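Local coordinates for MS5a (Brassica napus, PDB 6L77), which is a meiosis-related protein, here its C-terminal part with cystatin-like folds, that has been linked to enhancement of papain, though its precise function remains unknown, at residues K15-M27 with Q80-G92. Residues are numbered along the deposited sequence; the frame is centred on the assembly and turned at random.
Sequences KLYATVGLHRYNM and QIDFTCYISRPKG
Arg24 and Ser88 join helix 12-29 to strand 82-88 in a cystatin-like fold, where a helix packs across an antiparallel sheet. The axes of helix 15-27 and strand 82-88 cross at -72° and come within 7.8 Å. Arg24 carries its CG anti to the backbone N (chi1 173°), and its extended chain runs past Cys85 SG to Ser88. Arg24 NH1 donates to Ser88 OG at 2.9 Å, with the acceptor near the guanidinium plane. One water links Arg24 NH1 to Ser88 N, and a second links Arg24 NH2 to Tyr86 O. Arg24 NE bonds to His217 O, so the guanidinium is gripped from several sides. A leucine in place of Arg24 would probably leave Ser88 OG and His217 O without this donor and break both water bridges. Gly21 CA and Ser88 CA are 4.9 Å apart, probably because Gly21 has no side chain. Beyond it, Tyr25 CE1 packs on Pro90 CD at 3.6 Å. Toward the other end, Val20 CG1 meets the edge of the Phe83 ring. Tyr17 OH bonds to Gln75 OE1. The Tyr17 ring turns its edge to the Phe83 face, planes at 57°, with Tyr17 CE1 over its centre and 3.7 Å from Phe83 CD2.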
loop_
_atom_site.group_PDB
_atom_site.type_symbol
_atom_site.label_atom_id
_atom_site.label_comp_id
_atom_site.label_asym_id
_atom_site.label_seq_id
_atom_site.Cartn_x
_atom_site.Cartn_y
_atom_site.Cartn_z
ATOM N N LYS A 15 2.363 -3.623 -12.002
ATOM C CA LYS A 15 2.761 -2.240 -11.769
ATOM C C LYS A 15 2.558 -1.856 -10.309
ATOM O O LYS A 15 3.424 -1.214 -9.705
ATOM C CB LYS A 15 1.973 -1.309 -12.686
ATOM C CG LYS A 15 2.340 0.148 -12.499
ATOM C CD LYS A 15 1.541 1.056 -13.412
ATOM C CE LYS A 15 1.692 2.510 -13.002
ATOM N NZ LYS A 15 0.859 3.389 -13.868
ATOM N N LEU A 16 1.438 -2.275 -9.715
ATOM C CA LEU A 16 1.187 -1.936 -8.316
ATOM C C LEU A 16 2.204 -2.607 -7.395
ATOM O O LEU A 16 2.735 -1.967 -6.481
ATOM C CB LEU A 16 -0.246 -2.323 -7.933
ATOM C CG LEU A 16 -1.367 -1.502 -8.581
ATOM C CD1 LEU A 16 -2.738 -2.118 -8.302
ATOM C CD2 LEU A 16 -1.336 -0.059 -8.119
ATOM N N TYR A 17 2.526 -3.884 -7.638
ATOM C CA TYR A 17 3.520 -4.542 -6.790
ATOM C C TYR A 17 4.911 -3.954 -6.995
ATOM O O TYR A 17 5.694 -3.862 -6.042
ATOM C CB TYR A 17 3.534 -6.052 -7.043
ATOM C CG TYR A 17 2.343 -6.744 -6.435
ATOM C CD1 TYR A 17 1.615 -6.129 -5.424
ATOM C CD2 TYR A 17 1.931 -8.002 -6.865
ATOM C CE1 TYR A 17 0.504 -6.743 -4.851
ATOM C CE2 TYR A 17 0.814 -8.632 -6.289
ATOM C CZ TYR A 17 0.111 -7.989 -5.287
ATOM O OH TYR A 17 -0.987 -8.582 -4.704
ATOM N N ALA A 18 5.247 -3.563 -8.225
ATOM C CA ALA A 18 6.504 -2.840 -8.427
ATOM C C ALA A 18 6.537 -1.551 -7.606
ATOM O O ALA A 18 7.567 -1.190 -7.023
ATOM C CB ALA A 18 6.694 -2.518 -9.905
ATOM N N THR A 19 5.423 -0.833 -7.568
ATOM C CA THR A 19 5.389 0.414 -6.818
ATOM C C THR A 19 5.441 0.156 -5.315
ATOM O O THR A 19 6.043 0.937 -4.569
ATOM C CB THR A 19 4.133 1.189 -7.213
ATOM O OG1 THR A 19 4.110 1.320 -8.634
ATOM C CG2 THR A 19 4.096 2.572 -6.562
ATOM N N VAL A 20 4.839 -0.941 -4.858
ATOM C CA VAL A 20 4.986 -1.340 -3.459
ATOM C C VAL A 20 6.452 -1.596 -3.131
ATOM O O VAL A 20 6.946 -1.194 -2.069
ATOM C CB VAL A 20 4.125 -2.579 -3.163
ATOM C CG1 VAL A 20 4.485 -3.172 -1.787
ATOM C CG2 VAL A 20 2.656 -2.213 -3.217
ATOM N N GLY A 21 7.162 -2.297 -4.021
ATOM C CA GLY A 21 8.574 -2.536 -3.782
ATOM C C GLY A 21 9.366 -1.245 -3.688
ATOM O O GLY A 21 10.239 -1.106 -2.832
ATOM N N LEU A 22 9.097 -0.296 -4.593
ATOM C CA LEU A 22 9.786 0.989 -4.510
ATOM C C LEU A 22 9.426 1.727 -3.229
ATOM O O LEU A 22 10.278 2.405 -2.641
ATOM C CB LEU A 22 9.449 1.837 -5.734
ATOM C CG LEU A 22 10.065 1.307 -7.034
ATOM C CD1 LEU A 22 9.566 2.135 -8.166
ATOM C CD2 LEU A 22 11.585 1.392 -6.966
ATOM N N HIS A 23 8.168 1.597 -2.785
ATOM C CA HIS A 23 7.723 2.174 -1.514
ATOM C C HIS A 23 8.533 1.625 -0.339
ATOM O O HIS A 23 9.001 2.381 0.521
ATOM C CB HIS A 23 6.217 1.876 -1.363
ATOM C CG HIS A 23 5.676 1.963 0.031
ATOM N ND1 HIS A 23 5.882 3.045 0.863
ATOM C CD2 HIS A 23 4.872 1.111 0.716
ATOM C CE1 HIS A 23 5.251 2.843 2.010
ATOM N NE2 HIS A 23 4.627 1.678 1.945
ATOM N N ARG A 24 8.699 0.309 -0.276
ATOM C CA ARG A 24 9.463 -0.293 0.816
ATOM C C ARG A 24 10.902 0.204 0.805
ATOM O O ARG A 24 11.424 0.659 1.832
ATOM C CB ARG A 24 9.407 -1.824 0.700
ATOM C CG ARG A 24 10.315 -2.576 1.684
ATOM C CD ARG A 24 10.088 -4.077 1.625
ATOM N NE ARG A 24 10.923 -4.796 2.594
ATOM C CZ ARG A 24 12.127 -5.289 2.325
ATOM N NH1 ARG A 24 12.646 -5.161 1.113
ATOM N NH2 ARG A 24 12.810 -5.928 3.264
ATOM N N TYR A 25 11.543 0.171 -0.365
ATOM C CA TYR A 25 12.926 0.641 -0.485
ATOM C C TYR A 25 13.051 2.119 -0.132
ATOM O O TYR A 25 13.905 2.509 0.672
ATOM C CB TYR A 25 13.434 0.403 -1.910
ATOM C CG TYR A 25 14.881 0.764 -2.092
ATOM C CD1 TYR A 25 15.890 -0.138 -1.754
ATOM C CD2 TYR A 25 15.246 2.008 -2.602
ATOM C CE1 TYR A 25 17.229 0.193 -1.923
ATOM C CE2 TYR A 25 16.580 2.347 -2.771
ATOM C CZ TYR A 25 17.562 1.434 -2.431
ATOM O OH TYR A 25 18.890 1.759 -2.600
ATOM N N ASN A 26 12.216 2.959 -0.743
ATOM C CA ASN A 26 12.324 4.402 -0.521
ATOM C C ASN A 26 12.143 4.755 0.946
ATOM O O ASN A 26 12.820 5.651 1.466
ATOM C CB ASN A 26 11.284 5.155 -1.348
ATOM C CG ASN A 26 11.662 5.258 -2.802
ATOM O OD1 ASN A 26 12.849 5.259 -3.156
ATOM N ND2 ASN A 26 10.654 5.366 -3.662
HETATM N N MSE A 27 11.240 4.071 1.630
HETATM C CA MSE A 27 10.978 4.394 3.022
HETATM C C MSE A 27 12.130 3.969 3.905
HETATM O O MSE A 27 12.495 4.669 4.841
HETATM C CB MSE A 27 9.674 3.747 3.479
HETATM C CG MSE A 27 8.473 4.284 2.733
HETATM SE SE MSE A 27 7.592 5.701 3.737
HETATM C CE MSE A 27 7.130 4.558 5.238
ATOM N N GLN A 80 -9.079 -9.135 -2.153
ATOM C CA GLN A 80 -8.805 -8.137 -1.132
ATOM C C GLN A 80 -7.297 -8.070 -0.995
ATOM O O GLN A 80 -6.582 -8.964 -1.456
ATOM C CB GLN A 80 -9.450 -8.500 0.211
ATOM C CG GLN A 80 -8.690 -9.588 0.938
ATOM C CD GLN A 80 -9.371 -10.054 2.197
ATOM O OE1 GLN A 80 -10.151 -11.004 2.175
ATOM N NE2 GLN A 80 -9.075 -9.395 3.311
ATOM N N ILE A 81 -6.815 -7.002 -0.355
ATOM C CA ILE A 81 -5.378 -6.888 -0.115
ATOM C C ILE A 81 -4.930 -7.993 0.838
ATOM O O ILE A 81 -5.455 -8.121 1.948
ATOM C CB ILE A 81 -5.025 -5.509 0.442
ATOM C CG1 ILE A 81 -5.248 -4.433 -0.616
ATOM C CG2 ILE A 81 -3.576 -5.502 0.896
ATOM C CD1 ILE A 81 -4.834 -3.044 -0.147
ATOM N N ASP A 82 -3.955 -8.800 0.408
ATOM C CA ASP A 82 -3.373 -9.823 1.286
ATOM C C ASP A 82 -2.068 -10.290 0.622
ATOM O O ASP A 82 -2.081 -11.219 -0.182
ATOM C CB ASP A 82 -4.340 -10.974 1.503
ATOM C CG ASP A 82 -3.861 -11.947 2.555
ATOM O OD1 ASP A 82 -2.734 -11.771 3.073
ATOM O OD2 ASP A 82 -4.621 -12.888 2.871
ATOM N N PHE A 83 -0.957 -9.626 0.954
ATOM C CA PHE A 83 0.305 -9.988 0.310
ATOM C C PHE A 83 1.478 -9.514 1.157
ATOM O O PHE A 83 1.324 -8.667 2.034
ATOM C CB PHE A 83 0.400 -9.401 -1.103
ATOM C CG PHE A 83 0.435 -7.883 -1.144
ATOM C CD1 PHE A 83 1.618 -7.191 -0.947
ATOM C CD2 PHE A 83 -0.719 -7.163 -1.409
ATOM C CE1 PHE A 83 1.643 -5.805 -0.999
ATOM C CE2 PHE A 83 -0.701 -5.782 -1.462
ATOM C CZ PHE A 83 0.478 -5.106 -1.254
ATOM N N THR A 84 2.662 -10.053 0.856
ATOM C CA THR A 84 3.896 -9.684 1.541
ATOM C C THR A 84 4.968 -9.348 0.515
ATOM O O THR A 84 5.210 -10.135 -0.411
ATOM C CB THR A 84 4.397 -10.827 2.441
ATOM O OG1 THR A 84 3.399 -11.145 3.418
ATOM C CG2 THR A 84 5.701 -10.423 3.158
ATOM N N CYS A 85 5.618 -8.191 0.688
ATOM C CA CYS A 85 6.785 -7.812 -0.115
ATOM C C CYS A 85 8.049 -8.193 0.652
ATOM O O CYS A 85 8.324 -7.638 1.722
ATOM C CB CYS A 85 6.771 -6.318 -0.443
ATOM S SG CYS A 85 8.231 -5.769 -1.383
ATOM N N TYR A 86 8.820 -9.133 0.098
ATOM C CA TYR A 86 9.989 -9.704 0.765
ATOM C C TYR A 86 11.308 -9.100 0.311
ATOM O O TYR A 86 12.254 -9.037 1.097
ATOM C CB TYR A 86 10.062 -11.219 0.518
ATOM C CG TYR A 86 9.000 -12.008 1.229
ATOM C CD1 TYR A 86 9.147 -12.358 2.569
ATOM C CD2 TYR A 86 7.850 -12.423 0.560
ATOM C CE1 TYR A 86 8.176 -13.096 3.233
ATOM C CE2 TYR A 86 6.870 -13.156 1.219
ATOM C CZ TYR A 86 7.042 -13.492 2.556
ATOM O OH TYR A 86 6.068 -14.220 3.207
ATOM N N ILE A 87 11.396 -8.701 -0.947
ATOM C CA ILE A 87 12.628 -8.213 -1.560
ATOM C C ILE A 87 12.265 -6.961 -2.322
ATOM O O ILE A 87 11.234 -6.931 -2.997
ATOM C CB ILE A 87 13.238 -9.257 -2.528
ATOM C CG1 ILE A 87 13.552 -10.568 -1.801
ATOM C CG2 ILE A 87 14.456 -8.688 -3.261
ATOM C CD1 ILE A 87 14.888 -10.587 -1.101
ATOM N N SER A 88 13.115 -5.933 -2.243
ATOM C CA SER A 88 12.874 -4.720 -3.027
ATOM C C SER A 88 14.201 -3.952 -3.006
ATOM O O SER A 88 14.489 -3.235 -2.049
ATOM C CB SER A 88 11.735 -3.885 -2.465
ATOM O OG SER A 88 12.040 -3.421 -1.149
ATOM N N ARG A 89 15.014 -4.149 -4.039
ATOM C CA ARG A 89 16.374 -3.626 -3.983
ATOM C C ARG A 89 16.945 -3.569 -5.393
ATOM O O ARG A 89 16.472 -4.286 -6.288
ATOM C CB ARG A 89 17.263 -4.511 -3.100
ATOM C CG ARG A 89 17.357 -5.910 -3.648
ATOM C CD ARG A 89 18.098 -6.857 -2.742
ATOM N NE ARG A 89 18.119 -8.178 -3.357
ATOM C CZ ARG A 89 18.402 -9.305 -2.710
ATOM N NH1 ARG A 89 18.694 -9.275 -1.413
ATOM N NH2 ARG A 89 18.382 -10.461 -3.358
ATOM N N PRO A 90 17.982 -2.744 -5.612
ATOM C CA PRO A 90 18.720 -2.789 -6.884
ATOM C C PRO A 90 19.262 -4.181 -7.158
ATOM O O PRO A 90 19.762 -4.870 -6.264
ATOM C CB PRO A 90 19.859 -1.784 -6.675
ATOM C CG PRO A 90 19.312 -0.822 -5.635
ATOM C CD PRO A 90 18.497 -1.701 -4.710
ATOM N N LYS A 91 19.170 -4.581 -8.419
ATOM C CA LYS A 91 19.529 -5.922 -8.855
ATOM C C LYS A 91 20.960 -5.911 -9.367
ATOM O O LYS A 91 21.357 -4.998 -10.099
ATOM C CB LYS A 91 18.575 -6.387 -9.955
ATOM C CG LYS A 91 18.352 -7.870 -10.012
ATOM C CD LYS A 91 17.440 -8.218 -11.175
ATOM C CE LYS A 91 17.153 -9.718 -11.218
ATOM N NZ LYS A 91 16.507 -10.105 -12.512
ATOM N N GLY A 92 21.734 -6.915 -8.966
ATOM C CA GLY A 92 23.128 -6.993 -9.367
ATOM C C GLY A 92 23.900 -8.133 -8.731
ATOM O O GLY A 92 23.879 -9.252 -9.232
HETATM O O HOH W 1 15.149 -6.085 -0.192
HETATM O O HOH W 2 14.486 -8.084 2.011
#